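Local coordinates for protein 2-oxoglutarate dehydrogenase E3 component (Thermus thermophilus, PDB 2YQU) that probably reoxidises the dihydrolipoyl groups of the 2-oxoglutarate dehydrogenase complex with NAD(+), working as a dimeric FAD-containing dihydrolipoamide dehydrogenase, at residues 57-62 against 186-191; 351-356 against 387-392; 393-398 against 422-427. All coordinates share one frame; numbering follows the deposited sequence.

Contact 1 of 3, residues 57-62 against 186-191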
loop_
_atom_site.group_PDB
_atom_site.type_symbol
_atom_site.label_atom_id
_atom_site.label_comp_id
_atom_site.label_asym_id
_atom_site.label_seq_id
_atom_site.Cartn_x
_atom_site.Cartn_y
_atom_site.Cartn_z
ATOM N N ARG A 57 13.840 1.377 -9.504
ATOM C CA ARG A 57 14.940 1.503 -8.535
ATOM C C ARG A 57 16.189 2.049 -9.215
ATOM O O ARG A 57 16.866 2.928 -8.685
ATOM C CB ARG A 57 15.268 0.145 -7.902
ATOM C CG ARG A 57 14.577 -0.120 -6.591
ATOM C CD ARG A 57 13.119 -0.413 -6.723
ATOM N NE ARG A 57 12.269 0.515 -5.968
ATOM C CZ ARG A 57 10.940 0.572 -6.085
ATOM N NH1 ARG A 57 10.252 1.447 -5.359
ATOM N NH2 ARG A 57 10.289 -0.224 -6.943
ATOM N N ILE A 58 16.486 1.508 -10.388
ATOM C CA ILE A 58 17.631 1.947 -11.184
ATOM C C ILE A 58 17.506 3.434 -11.519
ATOM O O ILE A 58 18.457 4.198 -11.329
ATOM C CB ILE A 58 17.747 1.080 -12.460
ATOM C CG1 ILE A 58 18.253 -0.307 -12.090
ATOM C CG2 ILE A 58 18.680 1.716 -13.505
ATOM C CD1 ILE A 58 17.989 -1.357 -13.131
ATOM N N TYR A 59 16.327 3.839 -11.977
ATOM C CA TYR A 59 16.089 5.204 -12.420
ATOM C C TYR A 59 16.276 6.179 -11.266
ATOM O O TYR A 59 16.917 7.213 -11.438
ATOM C CB TYR A 59 14.677 5.344 -12.995
ATOM C CG TYR A 59 14.409 6.641 -13.738
ATOM C CD1 TYR A 59 15.225 7.052 -14.792
ATOM C CD2 TYR A 59 13.327 7.448 -13.395
ATOM C CE1 TYR A 59 14.977 8.243 -15.481
ATOM C CE2 TYR A 59 13.064 8.635 -14.080
ATOM C CZ TYR A 59 13.893 9.026 -15.122
ATOM O OH TYR A 59 13.642 10.200 -15.804
ATOM N N GLU A 60 15.740 5.845 -10.092
ATOM C CA GLU A 60 15.840 6.740 -8.931
ATOM C C GLU A 60 17.293 6.905 -8.482
ATOM O O GLU A 60 17.702 8.004 -8.125
ATOM C CB GLU A 60 14.989 6.249 -7.748
ATOM C CG GLU A 60 13.478 6.340 -7.947
ATOM C CD GLU A 60 12.968 7.756 -8.157
ATOM O OE1 GLU A 60 12.075 7.944 -9.011
ATOM O OE2 GLU A 60 13.454 8.682 -7.474
ATOM N N ALA A 61 18.060 5.818 -8.508
ATOM C CA ALA A 61 19.477 5.861 -8.137
ATOM C C ALA A 61 20.280 6.706 -9.139
ATOM O O ALA A 61 21.222 7.402 -8.757
ATOM C CB ALA A 61 20.051 4.457 -8.033
ATOM N N LYS A 62 19.888 6.663 -10.410
ATOM C CA LYS A 62 20.534 7.474 -11.447
ATOM C C LYS A 62 20.250 8.967 -11.267
ATOM O O LYS A 62 21.131 9.800 -11.475
ATOM C CB LYS A 62 20.088 7.024 -12.843
ATOM C CG LYS A 62 20.729 5.733 -13.291
ATOM C CD LYS A 62 20.081 5.210 -14.560
ATOM C CE LYS A 62 20.888 4.065 -15.164
ATOM N NZ LYS A 62 22.160 4.544 -15.772
ATOM N N TRP A 186 11.730 1.575 -20.887
ATOM C CA TRP A 186 12.891 1.816 -21.746
ATOM C C TRP A 186 13.394 3.250 -21.616
ATOM O O TRP A 186 14.604 3.497 -21.721
ATOM C CB TRP A 186 12.574 1.407 -23.193
ATOM C CG TRP A 186 12.379 -0.079 -23.283
ATOM C CD1 TRP A 186 11.197 -0.741 -23.447
ATOM C CD2 TRP A 186 13.380 -1.085 -23.121
ATOM N NE1 TRP A 186 11.410 -2.098 -23.434
ATOM C CE2 TRP A 186 12.743 -2.336 -23.232
ATOM C CE3 TRP A 186 14.764 -1.056 -22.912
ATOM C CZ2 TRP A 186 13.440 -3.546 -23.141
ATOM C CZ3 TRP A 186 15.456 -2.257 -22.818
ATOM C CH2 TRP A 186 14.794 -3.485 -22.935
ATOM N N HIS A 187 12.487 4.183 -21.328
ATOM C CA HIS A 187 12.870 5.563 -21.042
ATOM C C HIS A 187 13.805 5.631 -19.827
ATOM O O HIS A 187 14.800 6.361 -19.830
ATOM C CB HIS A 187 11.642 6.432 -20.804
ATOM C CG HIS A 187 11.971 7.784 -20.258
ATOM N ND1 HIS A 187 12.627 8.744 -20.997
ATOM C CD2 HIS A 187 11.785 8.316 -19.028
ATOM C CE1 HIS A 187 12.811 9.820 -20.249
ATOM N NE2 HIS A 187 12.308 9.585 -19.051
ATOM N N ARG A 188 13.483 4.856 -18.796
ATOM C CA ARG A 188 14.313 4.786 -17.598
ATOM C C ARG A 188 15.728 4.294 -17.889
ATOM O O ARG A 188 16.656 4.617 -17.157
ATOM C CB ARG A 188 13.681 3.852 -16.579
ATOM C CG ARG A 188 12.456 4.398 -15.945
ATOM C CD ARG A 188 11.679 3.341 -15.201
ATOM N NE ARG A 188 10.588 3.922 -14.431
ATOM C CZ ARG A 188 9.699 3.204 -13.758
ATOM N NH1 ARG A 188 9.790 1.882 -13.725
ATOM N NH2 ARG A 188 8.729 3.819 -13.086
ATOM N N LEU A 189 15.875 3.482 -18.933
ATOM C CA LEU A 189 17.166 2.907 -19.301
ATOM C C LEU A 189 17.912 3.726 -20.364
ATOM O O LEU A 189 18.972 3.310 -20.836
ATOM C CB LEU A 189 16.962 1.465 -19.778
ATOM C CG LEU A 189 16.321 0.538 -18.732
ATOM C CD1 LEU A 189 16.197 -0.867 -19.268
ATOM C CD2 LEU A 189 17.102 0.535 -17.418
ATOM N N GLY A 190 17.362 4.878 -20.731
ATOM C CA GLY A 190 18.067 5.841 -21.568
ATOM C C GLY A 190 17.468 6.065 -22.943
ATOM O O GLY A 190 18.006 6.839 -23.738
ATOM N N ALA A 191 16.367 5.379 -23.242
ATOM C CA ALA A 191 15.709 5.529 -24.534
ATOM C C ALA A 191 15.014 6.882 -24.611
ATOM O O ALA A 191 14.430 7.356 -23.630
ATOM C CB ALA A 191 14.701 4.393 -24.766
#
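Over one face of the Tyr-59 ring lies the Arg-188 side chain, whose CG stands 4.1 Å from the ring centroid, 27° off the ring normal, in a CH-pi contact. Chi1 sets Tyr-59 CG anti to the backbone N (-168°), beside its own carbonyl carbon and 3.7 Å from CG of Arg-188; the two side chains cross at about a right angle. The phenol end reaches His-187, where OH of Tyr-59 lies 3.6 Å from NE2 of His-187; the two rings are oblique, their planes 59° apart.

Close to the ring, Arg-188 O sits 3.7 Å from CD1 of Tyr-59, and Lys-62 brushes the same carbonyl with its CD. One residue before Tyr-59, CG2 of Ile-58 meets CD2 of Leu-189 at 4.4 Å, a loose apolar touch continued by Leu-80 of helix 77-102, which packs on both residues. Helix 177-188 ends just here in a Schellman motif, with Gly-190 at positive phi.

No hydrogen bond spans the two segments, and the polar ends are held elsewhere: His-187 NE2 by Gln-221 O, Lys-62 NZ by Val-73 O, and Arg-188 NH1 by Thr-55 OG1, one turn before Tyr-59 on the same helix. The chemistry is thus mainly that of carbon against an aromatic face: the aliphatic stem of Arg-188 supplies much of the apolar surface that meets the ring, while its guanidinium runs on to a hydroxyl of helix 45-63.

Contact 2 of 3, residues 351-356 against 387-392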
loop_
_atom_site.group_PDB
_atom_site.type_symbol
_atom_site.label_atom_id
_atom_site.label_comp_id
_atom_site.label_asym_id
_atom_site.label_seq_id
_atom_site.Cartn_x
_atom_site.Cartn_y
_atom_site.Cartn_z
ATOM N N TYR A 351 -16.789 4.408 -10.637
ATOM C CA TYR A 351 -17.132 5.310 -11.729
ATOM C C TYR A 351 -16.221 6.529 -11.769
ATOM O O TYR A 351 -15.832 7.058 -10.724
ATOM C CB TYR A 351 -18.589 5.775 -11.597
ATOM C CG TYR A 351 -19.614 4.705 -11.921
ATOM C CD1 TYR A 351 -20.625 4.381 -11.018
ATOM C CD2 TYR A 351 -19.574 4.025 -13.134
ATOM C CE1 TYR A 351 -21.567 3.405 -11.320
ATOM C CE2 TYR A 351 -20.503 3.049 -13.443
ATOM C CZ TYR A 351 -21.499 2.747 -12.535
ATOM O OH TYR A 351 -22.420 1.771 -12.848
ATOM N N THR A 352 -15.901 6.976 -12.982
ATOM C CA THR A 352 -15.249 8.262 -13.179
ATOM C C THR A 352 -16.275 9.370 -13.091
ATOM O O THR A 352 -17.469 9.121 -13.171
ATOM C CB THR A 352 -14.555 8.346 -14.552
ATOM O OG1 THR A 352 -15.538 8.232 -15.588
ATOM C CG2 THR A 352 -13.585 7.179 -14.792
ATOM N N GLU A 353 -15.794 10.597 -12.924
ATOM C CA GLU A 353 -16.639 11.780 -13.028
ATOM C C GLU A 353 -17.387 11.803 -14.365
ATOM O O GLU A 353 -18.553 12.162 -14.405
ATOM C CB GLU A 353 -15.805 13.053 -12.873
ATOM C CG GLU A 353 -15.296 13.273 -11.461
ATOM C CD GLU A 353 -15.049 14.728 -11.155
ATOM O OE1 GLU A 353 -15.965 15.543 -11.411
ATOM O OE2 GLU A 353 -13.952 15.048 -10.645
ATOM N N GLU A 354 -16.720 11.374 -15.434
ATOM C CA GLU A 354 -17.307 11.348 -16.782
ATOM C C GLU A 354 -18.510 10.417 -16.832
ATOM O O GLU A 354 -19.552 10.774 -17.385
ATOM C CB GLU A 354 -16.270 10.922 -17.828
ATOM C CG GLU A 354 -15.230 11.988 -18.146
ATOM C CD GLU A 354 -14.302 12.249 -16.975
ATOM O OE1 GLU A 354 -13.597 11.298 -16.570
ATOM O OE2 GLU A 354 -14.306 13.384 -16.440
ATOM N N GLU A 355 -18.368 9.238 -16.228
ATOM C CA GLU A 355 -19.444 8.254 -16.192
ATOM C C GLU A 355 -20.606 8.730 -15.320
ATOM O O GLU A 355 -21.757 8.549 -15.692
ATOM C CB GLU A 355 -18.928 6.890 -15.724
ATOM C CG GLU A 355 -18.010 6.229 -16.743
ATOM C CD GLU A 355 -17.281 5.008 -16.215
ATOM O OE1 GLU A 355 -17.245 3.987 -16.929
ATOM O OE2 GLU A 355 -16.737 5.055 -15.097
ATOM N N LEU A 356 -20.312 9.353 -14.180
ATOM C CA LEU A 356 -21.357 9.870 -13.300
ATOM C C LEU A 356 -22.158 10.974 -13.991
ATOM O O LEU A 356 -23.383 10.970 -13.935
ATOM C CB LEU A 356 -20.759 10.408 -11.990
ATOM C CG LEU A 356 -20.035 9.397 -11.089
ATOM C CD1 LEU A 356 -19.608 10.053 -9.785
ATOM C CD2 LEU A 356 -20.893 8.170 -10.819
ATOM N N LYS A 387 -8.741 11.285 -5.155
ATOM C CA LYS A 387 -10.040 11.898 -5.279
ATOM C C LYS A 387 -11.096 10.833 -4.986
ATOM O O LYS A 387 -11.058 9.741 -5.556
ATOM C CB LYS A 387 -10.172 12.454 -6.699
ATOM C CG LYS A 387 -11.554 12.792 -7.157
ATOM C CD LYS A 387 -11.529 13.699 -8.382
ATOM C CE LYS A 387 -11.451 12.912 -9.692
ATOM N NZ LYS A 387 -11.550 13.808 -10.899
ATOM N N VAL A 388 -12.013 11.145 -4.079
ATOM C CA VAL A 388 -13.162 10.301 -3.781
ATOM C C VAL A 388 -14.432 10.964 -4.320
ATOM O O VAL A 388 -14.684 12.139 -4.078
ATOM C CB VAL A 388 -13.292 10.047 -2.265
ATOM C CG1 VAL A 388 -14.614 9.326 -1.927
ATOM C CG2 VAL A 388 -12.092 9.257 -1.748
ATOM N N LEU A 389 -15.221 10.196 -5.061
ATOM C CA LEU A 389 -16.509 10.654 -5.565
ATOM C C LEU A 389 -17.593 9.977 -4.739
ATOM O O LEU A 389 -17.612 8.767 -4.649
ATOM C CB LEU A 389 -16.652 10.282 -7.038
ATOM C CG LEU A 389 -15.475 10.712 -7.919
ATOM C CD1 LEU A 389 -15.704 10.341 -9.361
ATOM C CD2 LEU A 389 -15.234 12.208 -7.780
ATOM N N ALA A 390 -18.476 10.753 -4.121
ATOM C CA ALA A 390 -19.543 10.185 -3.289
ATOM C C ALA A 390 -20.911 10.723 -3.691
ATOM O O ALA A 390 -21.038 11.871 -4.100
ATOM C CB ALA A 390 -19.279 10.484 -1.832
ATOM N N HIS A 391 -21.942 9.900 -3.553
ATOM C CA HIS A 391 -23.281 10.305 -3.943
ATOM C C HIS A 391 -23.713 11.506 -3.096
ATOM O O HIS A 391 -23.534 11.512 -1.882
ATOM C CB HIS A 391 -24.256 9.140 -3.783
ATOM C CG HIS A 391 -25.529 9.320 -4.541
ATOM N ND1 HIS A 391 -26.551 10.126 -4.090
ATOM C CD2 HIS A 391 -25.937 8.824 -5.733
ATOM C CE1 HIS A 391 -27.541 10.109 -4.964
ATOM N NE2 HIS A 391 -27.194 9.325 -5.970
ATOM N N ALA A 392 -24.282 12.515 -3.746
ATOM C CA ALA A 392 -24.645 13.774 -3.088
ATOM C C ALA A 392 -25.697 13.599 -1.999
ATOM O O ALA A 392 -25.719 14.344 -1.023
ATOM C CB ALA A 392 -25.123 14.777 -4.123
#
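Helix 353-359 starts against strand 385-391, the backbones coming nearest at Glu-353 and Leu-389, whose CA atoms are 7.5 Å apart. CD1 of Leu-389 sits 3.6 Å from Tyr-351 O and equally near Glu-353 N. The same methyl meets CD1 of Leu-356 at 3.9 Å, the two leucines crossing obliquely, while the Glu-353 side chain crosses that of Leu-389 at about a right angle, its CG touching CD1. Val-365 and His-401 of the neighbouring strands pack on this leucine too.

Beside this apolar patch runs a salt bridge. NZ of Lys-387 donates to OE2 of Glu-353 over 2.7 Å, on the anti side of the carboxylate and 21° out of its plane. The lysine bends at chi3 (87°), turning CE toward the glutamate. Asp-207 and Glu-209 also form salt bridges with NZ, so three carboxylates surround one ammonium and probably stabilise its charge; the other oxygen of Glu-353, OE1, is held by Tyr-363 OH. An alanine here, lacking the carboxylate and CG, would probably leave Tyr-363 OH without this partner, weaken the hold on the Lys-387 ammonium and open a gap beside Leu-389 CD1.

The helix start is secured by a capping box: Thr-352 OG1 accepts from Glu-355 N at 3.1 Å, and Glu-355 OE2 takes Thr-352 N on its anti lone pair at 3.0 Å. This is a capped helix lying on an antiparallel sheet, the strand-helix packing of the C-terminal dimerisation domain of the pyridine nucleotide-disulphide oxidoreductases.

Contact 3 of 3, residues 393-398 against 422-427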
loop_
_atom_site.group_PDB
_atom_site.type_symbol
_atom_site.label_atom_id
_atom_site.label_comp_id
_atom_site.label_asym_id
_atom_site.label_seq_id
_atom_site.Cartn_x
_atom_site.Cartn_y
_atom_site.Cartn_z
ATOM N N LYS A 393 -26.558 12.606 -2.155
ATOM C CA LYS A 393 -27.641 12.380 -1.209
ATOM C C LYS A 393 -27.319 11.299 -0.177
ATOM O O LYS A 393 -27.550 11.510 1.011
ATOM C CB LYS A 393 -28.921 12.024 -1.960
ATOM C CG LYS A 393 -30.153 11.953 -1.072
ATOM C CD LYS A 393 -31.420 11.742 -1.899
ATOM C CE LYS A 393 -32.683 11.924 -1.061
ATOM N NZ LYS A 393 -33.501 10.678 -1.056
ATOM N N THR A 394 -26.802 10.147 -0.623
ATOM C CA THR A 394 -26.597 8.991 0.268
ATOM C C THR A 394 -25.195 8.899 0.876
ATOM O O THR A 394 -24.970 8.109 1.791
ATOM C CB THR A 394 -26.867 7.666 -0.477
ATOM O OG1 THR A 394 -25.916 7.506 -1.542
ATOM C CG2 THR A 394 -28.232 7.672 -1.169
ATOM N N ASP A 395 -24.266 9.690 0.347
ATOM C CA ASP A 395 -22.850 9.631 0.710
ATOM C C ASP A 395 -22.149 8.324 0.310
ATOM O O ASP A 395 -21.012 8.077 0.709
ATOM C CB ASP A 395 -22.661 9.891 2.211
ATOM C CG ASP A 395 -21.242 10.286 2.547
ATOM O OD1 ASP A 395 -20.696 9.761 3.546
ATOM O OD2 ASP A 395 -20.598 11.104 1.852
ATOM N N ARG A 396 -22.812 7.513 -0.503
ATOM C CA ARG A 396 -22.243 6.257 -0.969
ATOM C C ARG A 396 -21.030 6.552 -1.862
ATOM O O ARG A 396 -21.097 7.395 -2.753
ATOM C CB ARG A 396 -23.325 5.458 -1.715
ATOM C CG ARG A 396 -22.842 4.226 -2.462
ATOM C CD ARG A 396 -22.783 2.955 -1.636
ATOM N NE ARG A 396 -22.600 1.802 -2.514
ATOM C CZ ARG A 396 -23.582 1.046 -3.003
ATOM N NH1 ARG A 396 -24.858 1.291 -2.708
ATOM N NH2 ARG A 396 -23.282 0.023 -3.798
ATOM N N ILE A 397 -19.911 5.878 -1.610
ATOM C CA ILE A 397 -18.741 6.036 -2.476
ATOM C C ILE A 397 -19.091 5.491 -3.862
ATOM O O ILE A 397 -19.534 4.349 -3.996
ATOM C CB ILE A 397 -17.496 5.330 -1.915
ATOM C CG1 ILE A 397 -17.074 5.955 -0.576
ATOM C CG2 ILE A 397 -16.340 5.412 -2.922
ATOM C CD1 ILE A 397 -16.119 5.096 0.204
ATOM N N LEU A 398 -18.905 6.330 -4.875
ATOM C CA LEU A 398 -19.179 5.955 -6.263
ATOM C C LEU A 398 -17.917 5.619 -7.042
ATOM O O LEU A 398 -17.970 4.823 -7.981
ATOM C CB LEU A 398 -19.940 7.075 -6.969
ATOM C CG LEU A 398 -21.311 7.403 -6.374
ATOM C CD1 LEU A 398 -21.851 8.678 -6.978
ATOM C CD2 LEU A 398 -22.273 6.252 -6.582
ATOM N N ALA A 422 -19.465 1.129 0.997
ATOM C CA ALA A 422 -19.139 2.083 2.054
ATOM C C ALA A 422 -19.566 3.476 1.681
ATOM O O ALA A 422 -19.599 3.830 0.506
ATOM C CB ALA A 422 -17.642 2.086 2.313
ATOM N N SER A 423 -19.847 4.268 2.707
ATOM C CA SER A 423 -19.998 5.698 2.560
ATOM C C SER A 423 -18.628 6.362 2.688
ATOM O O SER A 423 -17.693 5.774 3.246
ATOM C CB SER A 423 -20.941 6.243 3.629
ATOM O OG SER A 423 -20.397 6.081 4.923
ATOM N N ALA A 424 -18.518 7.581 2.173
ATOM C CA ALA A 424 -17.294 8.375 2.281
ATOM C C ALA A 424 -16.981 8.646 3.752
ATOM O O ALA A 424 -15.825 8.583 4.166
ATOM C CB ALA A 424 -17.436 9.689 1.516
ATOM N N GLU A 425 -18.029 8.934 4.530
ATOM C CA GLU A 425 -17.918 9.114 5.975
ATOM C C GLU A 425 -17.281 7.904 6.655
ATOM O O GLU A 425 -16.400 8.063 7.477
ATOM C CB GLU A 425 -19.285 9.389 6.619
ATOM C CG GLU A 425 -19.199 9.735 8.107
ATOM C CD GLU A 425 -20.555 9.820 8.790
ATOM O OE1 GLU A 425 -20.615 9.597 10.017
ATOM O OE2 GLU A 425 -21.567 10.091 8.118
ATOM N N ASP A 426 -17.722 6.698 6.317
ATOM C CA ASP A 426 -17.194 5.508 6.981
ATOM C C ASP A 426 -15.740 5.245 6.619
ATOM O O ASP A 426 -14.965 4.840 7.479
ATOM C CB ASP A 426 -18.064 4.285 6.715
ATOM C CG ASP A 426 -19.344 4.297 7.543
ATOM O OD1 ASP A 426 -20.333 3.710 7.091
ATOM O OD2 ASP A 426 -19.463 4.880 8.650
ATOM N N LEU A 427 -15.369 5.477 5.361
ATOM C CA LEU A 427 -13.966 5.361 4.962
ATOM C C LEU A 427 -13.127 6.399 5.704
ATOM O O LEU A 427 -12.044 6.098 6.186
ATOM C CB LEU A 427 -13.818 5.518 3.447
ATOM C CG LEU A 427 -12.410 5.414 2.861
ATOM C CD1 LEU A 427 -11.731 4.115 3.275
ATOM C CD2 LEU A 427 -12.490 5.527 1.358
HETATM O O HOH W 1 -22.439 9.609 5.579
HETATM O O HOH W 2 -19.677 2.376 -1.991
#
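Asp-395 OD1 is gripped from two directions: Glu-425 N donates to it at 3.0 Å on the syn side, 18° out of the carboxylate plane, and water 1 donates at 2.7 Å. The same water gives its other proton to Glu-425 OE2, linking two carboxylates whose like charges would otherwise probably repel. Here the start of helix 424-429 is docked on the turn that leads into strand 397-404, within the dimerisation domain. Ser-423 is the N-cap, its OG accepting from Asp-426 N, and Asp-395 serves the first-turn amides from outside the helix. Its backbone O takes Ala-424 N at 2.9 Å, nearly along the C=O axis, and the carboxylate's negative charge would probably be stabilised by the helix start. CG stands anti to the backbone N (chi1 -161°), beside its own carbonyl carbon, and OD2 of Asp-395 lies 3.5 Å from CB of Ala-424; Lys-364 forms a salt bridge with OD2, while Arg-429 holds OE1 of Glu-425.

Arg-396 and Ser-423 form a single backbone bridge, flanked by that Ala-424 N bond and by Ile-397 N donating to Ala-422 O at 3.0 Å. Ile-397 packs against the helix start: its CD1 meets CD2 of Leu-427 at 3.8 Å and also touches CB of Ala-422. Ala-422 and Leu-427 pack in turn on Phe-420 and Leu-416 of the second subunit. On the Arg-396 side, water 2 donates to both Ile-397 O and Ala-422 O, the latter bond 2.9 Å long, and accepts a weak bond from Arg-396 NE at the edge of the guanidinium.

Overall arrangement
Along the chain the three contacts come in series. Contact 1 joins two helices within the pyridine nucleotide-disulphide oxidoreductase part of the chain, while contacts 2 and 3 belong to the dimerisation domain. Contact 1 stands apart, its centre 35 Å from that of contact 2 and 40 Å from that of contact 3. The latter two have centres 11 Å apart and share the antiparallel sheet, where strands 385-391 and 397-404 are neighbours; Leu-389 O and Leu-398 N, 2.8 Å apart, probably form one of the hydrogen bonds joining them. Contacts 1 and 3 both reach the second subunit, so the dimer is met at two distant places, whereas contact 2 stays within one chain.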